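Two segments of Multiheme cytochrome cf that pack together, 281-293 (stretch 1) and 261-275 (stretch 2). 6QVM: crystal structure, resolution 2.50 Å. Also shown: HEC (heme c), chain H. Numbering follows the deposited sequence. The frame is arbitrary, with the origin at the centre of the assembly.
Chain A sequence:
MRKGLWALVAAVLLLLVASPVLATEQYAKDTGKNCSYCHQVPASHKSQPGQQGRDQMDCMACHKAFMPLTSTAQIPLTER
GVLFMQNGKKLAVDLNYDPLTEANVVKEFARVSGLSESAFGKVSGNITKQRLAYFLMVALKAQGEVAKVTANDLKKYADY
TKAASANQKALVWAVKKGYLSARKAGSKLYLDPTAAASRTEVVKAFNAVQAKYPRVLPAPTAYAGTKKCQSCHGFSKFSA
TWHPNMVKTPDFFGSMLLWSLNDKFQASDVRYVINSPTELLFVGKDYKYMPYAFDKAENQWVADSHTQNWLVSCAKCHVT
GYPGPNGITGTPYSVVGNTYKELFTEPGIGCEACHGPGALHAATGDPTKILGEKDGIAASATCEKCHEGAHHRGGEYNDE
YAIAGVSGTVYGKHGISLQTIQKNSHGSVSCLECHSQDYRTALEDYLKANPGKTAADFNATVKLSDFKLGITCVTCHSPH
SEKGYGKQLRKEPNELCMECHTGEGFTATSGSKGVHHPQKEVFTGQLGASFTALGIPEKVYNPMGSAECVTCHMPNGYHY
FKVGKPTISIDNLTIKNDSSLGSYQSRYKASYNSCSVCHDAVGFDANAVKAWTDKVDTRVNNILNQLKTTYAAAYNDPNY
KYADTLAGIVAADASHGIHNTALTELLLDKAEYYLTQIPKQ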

# COMPACT_ATOMS: atom_id res chain seq x y z
N LEU A 281 1.09 6.27 22.79
CA LEU A 281 2.00 7.30 23.28
C LEU A 281 1.37 8.66 23.04
O LEU A 281 0.55 8.83 22.13
CB LEU A 281 3.36 7.21 22.59
CG LEU A 281 4.19 5.94 22.79
CD1 LEU A 281 5.54 6.08 22.11
CD2 LEU A 281 4.37 5.62 24.27
N PHE A 282 1.75 9.64 23.85
CA PHE A 282 1.11 10.94 23.84
C PHE A 282 2.15 12.04 23.65
O PHE A 282 3.23 11.99 24.23
CB PHE A 282 0.30 11.15 25.12
CG PHE A 282 -0.85 10.18 25.26
CD1 PHE A 282 -0.65 8.90 25.75
CD2 PHE A 282 -2.13 10.54 24.85
CE1 PHE A 282 -1.69 8.01 25.86
CE2 PHE A 282 -3.18 9.64 24.95
CZ PHE A 282 -2.96 8.38 25.46
N VAL A 283 1.80 13.01 22.81
CA VAL A 283 2.72 14.04 22.35
C VAL A 283 2.19 15.39 22.82
O VAL A 283 1.07 15.79 22.47
CB VAL A 283 2.87 14.01 20.83
CG1 VAL A 283 3.68 15.20 20.34
CG2 VAL A 283 3.53 12.70 20.40
N GLY A 284 3.00 16.11 23.60
CA GLY A 284 2.57 17.35 24.19
C GLY A 284 2.50 18.50 23.20
O GLY A 284 2.85 18.38 22.02
N LYS A 285 2.05 19.65 23.70
CA LYS A 285 1.99 20.86 22.89
C LYS A 285 3.37 21.31 22.43
O LYS A 285 3.47 22.02 21.43
CB LYS A 285 1.30 21.98 23.67
CG LYS A 285 -0.17 21.70 23.97
CD LYS A 285 -1.06 22.79 23.41
CE LYS A 285 -2.51 22.34 23.35
NZ LYS A 285 -2.72 21.34 22.26
N ASP A 286 4.43 20.92 23.15
CA ASP A 286 5.81 21.20 22.75
C ASP A 286 6.42 20.06 21.95
O ASP A 286 7.63 20.07 21.71
CB ASP A 286 6.66 21.49 23.99
CG ASP A 286 6.75 20.30 24.93
OD1 ASP A 286 5.90 19.39 24.83
OD2 ASP A 286 7.69 20.28 25.76
N TYR A 287 5.62 19.05 21.57
CA TYR A 287 6.00 17.91 20.75
C TYR A 287 6.91 16.91 21.45
O TYR A 287 7.52 16.06 20.79
CB TYR A 287 6.65 18.34 19.43
CG TYR A 287 5.72 19.13 18.55
CD1 TYR A 287 4.83 18.49 17.70
CD2 TYR A 287 5.72 20.51 18.59
CE1 TYR A 287 3.97 19.21 16.90
CE2 TYR A 287 4.87 21.25 17.79
CZ TYR A 287 3.99 20.58 16.95
OH TYR A 287 3.13 21.29 16.15
N LYS A 288 7.01 16.98 22.78
CA LYS A 288 7.76 15.99 23.53
C LYS A 288 6.81 14.95 24.11
O LYS A 288 5.65 15.25 24.41
CB LYS A 288 8.57 16.63 24.66
CG LYS A 288 9.55 17.68 24.19
CD LYS A 288 10.72 17.86 25.14
CE LYS A 288 11.59 19.02 24.69
NZ LYS A 288 12.97 18.92 25.25
N TYR A 289 7.31 13.73 24.26
CA TYR A 289 6.48 12.67 24.80
C TYR A 289 6.15 12.95 26.26
O TYR A 289 6.83 13.71 26.96
CB TYR A 289 7.18 11.32 24.65
CG TYR A 289 7.22 10.85 23.22
CD1 TYR A 289 6.08 10.37 22.60
CD2 TYR A 289 8.40 10.89 22.48
CE1 TYR A 289 6.11 9.93 21.29
CE2 TYR A 289 8.44 10.45 21.17
CZ TYR A 289 7.29 9.97 20.59
OH TYR A 289 7.31 9.55 19.29
N MET A 290 5.07 12.34 26.72
CA MET A 290 4.46 12.59 28.01
C MET A 290 4.80 11.48 29.00
O MET A 290 5.23 10.39 28.60
CB MET A 290 2.94 12.71 27.85
CG MET A 290 2.52 13.70 26.78
SD MET A 290 1.93 15.26 27.46
CE MET A 290 0.55 15.54 26.37
N PRO A 291 4.65 11.72 30.30
CA PRO A 291 5.12 10.74 31.29
C PRO A 291 4.33 9.43 31.32
O PRO A 291 4.84 8.45 31.87
CB PRO A 291 4.99 11.49 32.62
CG PRO A 291 3.99 12.57 32.36
CD PRO A 291 4.24 12.98 30.94
N TYR A 292 3.11 9.38 30.76
CA TYR A 292 2.33 8.15 30.75
C TYR A 292 2.09 7.67 29.32
O TYR A 292 1.98 8.46 28.39
CB TYR A 292 0.97 8.32 31.43
CG TYR A 292 1.00 8.48 32.93
CD1 TYR A 292 1.92 7.80 33.72
CD2 TYR A 292 0.09 9.32 33.56
CE1 TYR A 292 1.93 7.96 35.09
CE2 TYR A 292 0.09 9.48 34.92
CZ TYR A 292 1.01 8.80 35.69
OH TYR A 292 1.01 8.96 37.06
N ALA A 293 2.02 6.35 29.17
CA ALA A 293 1.46 5.71 28.00
C ALA A 293 0.17 4.99 28.41
O ALA A 293 -0.07 4.76 29.59
CB ALA A 293 2.45 4.72 27.37
FE HEC H . 8.71 4.21 15.10
CHA HEC H . 6.79 1.32 15.09
CHB HEC H . 7.55 4.91 18.27
CHC HEC H . 10.80 6.95 15.26
CHD HEC H . 9.54 3.77 11.82
NA HEC H . 7.41 3.29 16.43
C1A HEC H . 6.70 2.12 16.21
C2A HEC H . 5.87 1.87 17.37
C3A HEC H . 6.08 2.86 18.25
C4A HEC H . 7.05 3.77 17.68
CMA HEC H . 5.39 2.99 19.62
CAA HEC H . 4.93 0.66 17.54
CBA HEC H . 5.78 -0.50 18.08
CGA HEC H . 4.93 -1.70 18.38
O1A HEC H . 4.22 -2.20 17.47
O2A HEC H . 4.98 -2.16 19.55
NB HEC H . 9.08 5.68 16.48
C1B HEC H . 8.56 5.71 17.76
C2B HEC H . 9.25 6.75 18.50
C3B HEC H . 10.15 7.32 17.67
C4B HEC H . 10.06 6.65 16.38
CMB HEC H . 8.94 7.11 19.97
CAB HEC H . 11.13 8.48 17.98
CBB HEC H . 12.11 8.12 19.12
NC HEC H . 9.91 5.19 13.78
C1C HEC H . 10.72 6.28 14.05
C2C HEC H . 11.49 6.59 12.86
C3C HEC H . 11.14 5.71 11.90
C4C HEC H . 10.14 4.82 12.47
CMC HEC H . 12.50 7.76 12.74
CAC HEC H . 11.65 5.63 10.45
CBC HEC H . 13.16 5.29 10.42
ND HEC H . 8.21 2.79 13.68
C1D HEC H . 8.74 2.80 12.39
C2D HEC H . 8.31 1.60 11.72
C3D HEC H . 7.45 0.83 12.73
C4D HEC H . 7.45 1.64 13.92
CMD HEC H . 8.68 1.24 10.27
CAD HEC H . 6.73 -0.53 12.56
CBD HEC H . 7.73 -1.61 12.14
CGD HEC H . 8.55 -2.06 13.33
O1D HEC H . 8.13 -1.76 14.47
O2D HEC H . 9.60 -2.72 13.14
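Stretch 2 (261-275) LNDKFQASDVRYVIN

Stretch 2 lies on stretch 1 as an antiparallel strand partner, extended by a guanidinium-tyrosine stack at the turn and by a mostly apolar cluster around Phe 265. The axes of strands 272-275 and 281-284 cross at 155° and approach to 4.6 Å. The register follows from the CA-CA distances: Ile 274 opposite Leu 281 (4.8 Å), Val 273 opposite Phe 282 (4.6 Å), Tyr 272 opposite Val 283 (5.0 Å). Hydrogen bonds confirm it: Ile 274 N to Leu 281 O at 2.7 Å, Leu 281 N to Ile 274 O at 3.0 Å, and Val 283 N to Tyr 272 O at 2.8 Å.

At 271 the chain turns a corner, and Arg 271 N still reaches Val 283 O (2.6 Å). The Arg 271 side chain leaves the backbone straight (chi1 and chi2 t), then bends at chi3 (m), and its guanidinium lies flat on the Tyr 287 ring, planes at 11° and centres 4.6 Å apart, while Arg 271 NE and Arg 271 NH1 both donate to Lys 285 O, at 3.1 and 2.9 Å.

Before the 3-10 segment 267-269, Phe 265 (phi/psi -152/171, chi1 p) points toward stretch 1. Met 290 covers one face of its ring, with Met 290 SD 4.3 Å from the Phe 265 ring centroid and 13° off the normal. Phe 282 CG lies 4.0 Å from Phe 265 CE2. Toward the start of stretch 2, Tyr 292 OH donates to Asp 263 OD1 (3.1 Å).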

# COMPACT_ATOMS: atom_id res chain seq x y z
N LEU A 261 -8.49 9.08 35.44
CA LEU A 261 -7.47 8.29 36.11
C LEU A 261 -6.06 8.79 35.81
O LEU A 261 -5.09 8.24 36.35
CB LEU A 261 -7.58 6.81 35.70
CG LEU A 261 -8.92 6.08 35.86
CD1 LEU A 261 -8.68 4.57 35.84
CD2 LEU A 261 -9.65 6.49 37.13
N ASN A 262 -5.92 9.79 34.94
CA ASN A 262 -4.62 10.35 34.58
C ASN A 262 -4.40 11.62 35.40
O ASN A 262 -5.10 12.62 35.20
CB ASN A 262 -4.54 10.64 33.08
CG ASN A 262 -3.12 10.89 32.61
OD1 ASN A 262 -2.25 11.26 33.39
ND2 ASN A 262 -2.88 10.69 31.32
N ASP A 263 -3.45 11.57 36.33
CA ASP A 263 -3.20 12.67 37.25
C ASP A 263 -2.11 13.63 36.79
O ASP A 263 -1.95 14.69 37.39
CB ASP A 263 -2.85 12.12 38.64
CG ASP A 263 -1.79 11.03 38.57
OD1 ASP A 263 -1.66 10.40 37.51
OD2 ASP A 263 -1.09 10.82 39.58
N LYS A 264 -1.35 13.28 35.75
CA LYS A 264 -0.30 14.16 35.26
C LYS A 264 -0.71 15.01 34.07
O LYS A 264 -0.24 16.15 33.95
CB LYS A 264 0.95 13.35 34.89
CG LYS A 264 1.48 12.50 36.04
CD LYS A 264 2.99 12.40 36.05
CE LYS A 264 3.44 11.35 37.07
NZ LYS A 264 4.92 11.32 37.21
N PHE A 265 -1.59 14.52 33.19
CA PHE A 265 -2.07 15.35 32.09
C PHE A 265 -3.47 14.93 31.68
O PHE A 265 -4.00 13.91 32.13
CB PHE A 265 -1.10 15.34 30.90
CG PHE A 265 -0.84 13.97 30.32
CD1 PHE A 265 0.12 13.14 30.88
CD2 PHE A 265 -1.54 13.52 29.21
CE1 PHE A 265 0.37 11.88 30.35
CE2 PHE A 265 -1.29 12.27 28.67
CZ PHE A 265 -0.34 11.45 29.24
N GLN A 266 -4.06 15.75 30.81
CA GLN A 266 -5.41 15.58 30.31
C GLN A 266 -5.39 15.70 28.79
O GLN A 266 -4.36 15.99 28.18
CB GLN A 266 -6.37 16.62 30.91
CG GLN A 266 -6.62 16.42 32.39
CD GLN A 266 -7.36 15.13 32.68
OE1 GLN A 266 -8.52 14.96 32.29
NE2 GLN A 266 -6.68 14.20 33.33
N ALA A 267 -6.57 15.50 28.18
CA ALA A 267 -6.65 15.44 26.73
C ALA A 267 -6.21 16.75 26.09
O ALA A 267 -5.59 16.75 25.02
CB ALA A 267 -8.06 15.06 26.28
N SER A 268 -6.53 17.87 26.73
CA SER A 268 -6.19 19.18 26.18
C SER A 268 -4.70 19.50 26.28
O SER A 268 -4.23 20.42 25.61
CB SER A 268 -7.01 20.27 26.87
OG SER A 268 -6.91 20.17 28.27
N ASP A 269 -3.94 18.75 27.09
CA ASP A 269 -2.49 18.87 27.07
C ASP A 269 -1.87 18.11 25.90
O ASP A 269 -0.68 18.30 25.62
CB ASP A 269 -1.89 18.37 28.38
CG ASP A 269 -2.56 18.97 29.60
OD1 ASP A 269 -2.63 20.22 29.70
OD2 ASP A 269 -3.03 18.18 30.45
N VAL A 270 -2.65 17.27 25.23
CA VAL A 270 -2.13 16.35 24.22
C VAL A 270 -2.33 16.94 22.84
O VAL A 270 -3.44 17.38 22.50
CB VAL A 270 -2.80 14.97 24.34
CG1 VAL A 270 -2.16 13.98 23.37
CG2 VAL A 270 -2.71 14.46 25.76
N ARG A 271 -1.27 16.95 22.05
CA ARG A 271 -1.35 17.35 20.65
C ARG A 271 -1.65 16.16 19.74
O ARG A 271 -2.54 16.23 18.89
CB ARG A 271 -0.03 18.02 20.24
CG ARG A 271 -0.14 18.91 19.04
CD ARG A 271 1.18 19.50 18.67
NE ARG A 271 1.49 20.74 19.39
CZ ARG A 271 0.99 21.93 19.06
NH1 ARG A 271 1.32 23.01 19.74
NH2 ARG A 271 0.16 22.04 18.03
N TYR A 272 -0.90 15.07 19.90
CA TYR A 272 -1.07 13.88 19.08
C TYR A 272 -0.96 12.63 19.94
O TYR A 272 -0.29 12.63 20.98
CB TYR A 272 -0.04 13.81 17.95
CG TYR A 272 -0.27 14.80 16.84
CD1 TYR A 272 -1.44 14.77 16.10
CD2 TYR A 272 0.67 15.77 16.54
CE1 TYR A 272 -1.66 15.68 15.08
CE2 TYR A 272 0.46 16.69 15.53
CZ TYR A 272 -0.71 16.63 14.80
OH TYR A 272 -0.94 17.53 13.79
N VAL A 273 -1.62 11.57 19.49
CA VAL A 273 -1.49 10.24 20.09
C VAL A 273 -0.83 9.32 19.07
O VAL A 273 -1.30 9.22 17.93
CB VAL A 273 -2.85 9.68 20.53
CG1 VAL A 273 -2.68 8.31 21.18
CG2 VAL A 273 -3.54 10.65 21.48
N ILE A 274 0.25 8.67 19.47
CA ILE A 274 0.92 7.70 18.62
C ILE A 274 0.25 6.35 18.85
O ILE A 274 0.26 5.82 19.97
CB ILE A 274 2.43 7.65 18.91
CG1 ILE A 274 3.02 9.06 18.85
CG2 ILE A 274 3.13 6.75 17.91
CD1 ILE A 274 2.63 9.85 17.60
N ASN A 275 -0.32 5.79 17.79
CA ASN A 275 -1.31 4.71 17.90
C ASN A 275 -0.75 3.43 17.30
O ASN A 275 -0.63 3.31 16.08
CB ASN A 275 -2.60 5.14 17.20
CG ASN A 275 -3.71 4.10 17.33
OD1 ASN A 275 -3.72 3.29 18.26
ND2 ASN A 275 -4.63 4.12 16.38
O HOH W 1 1.68 19.67 26.84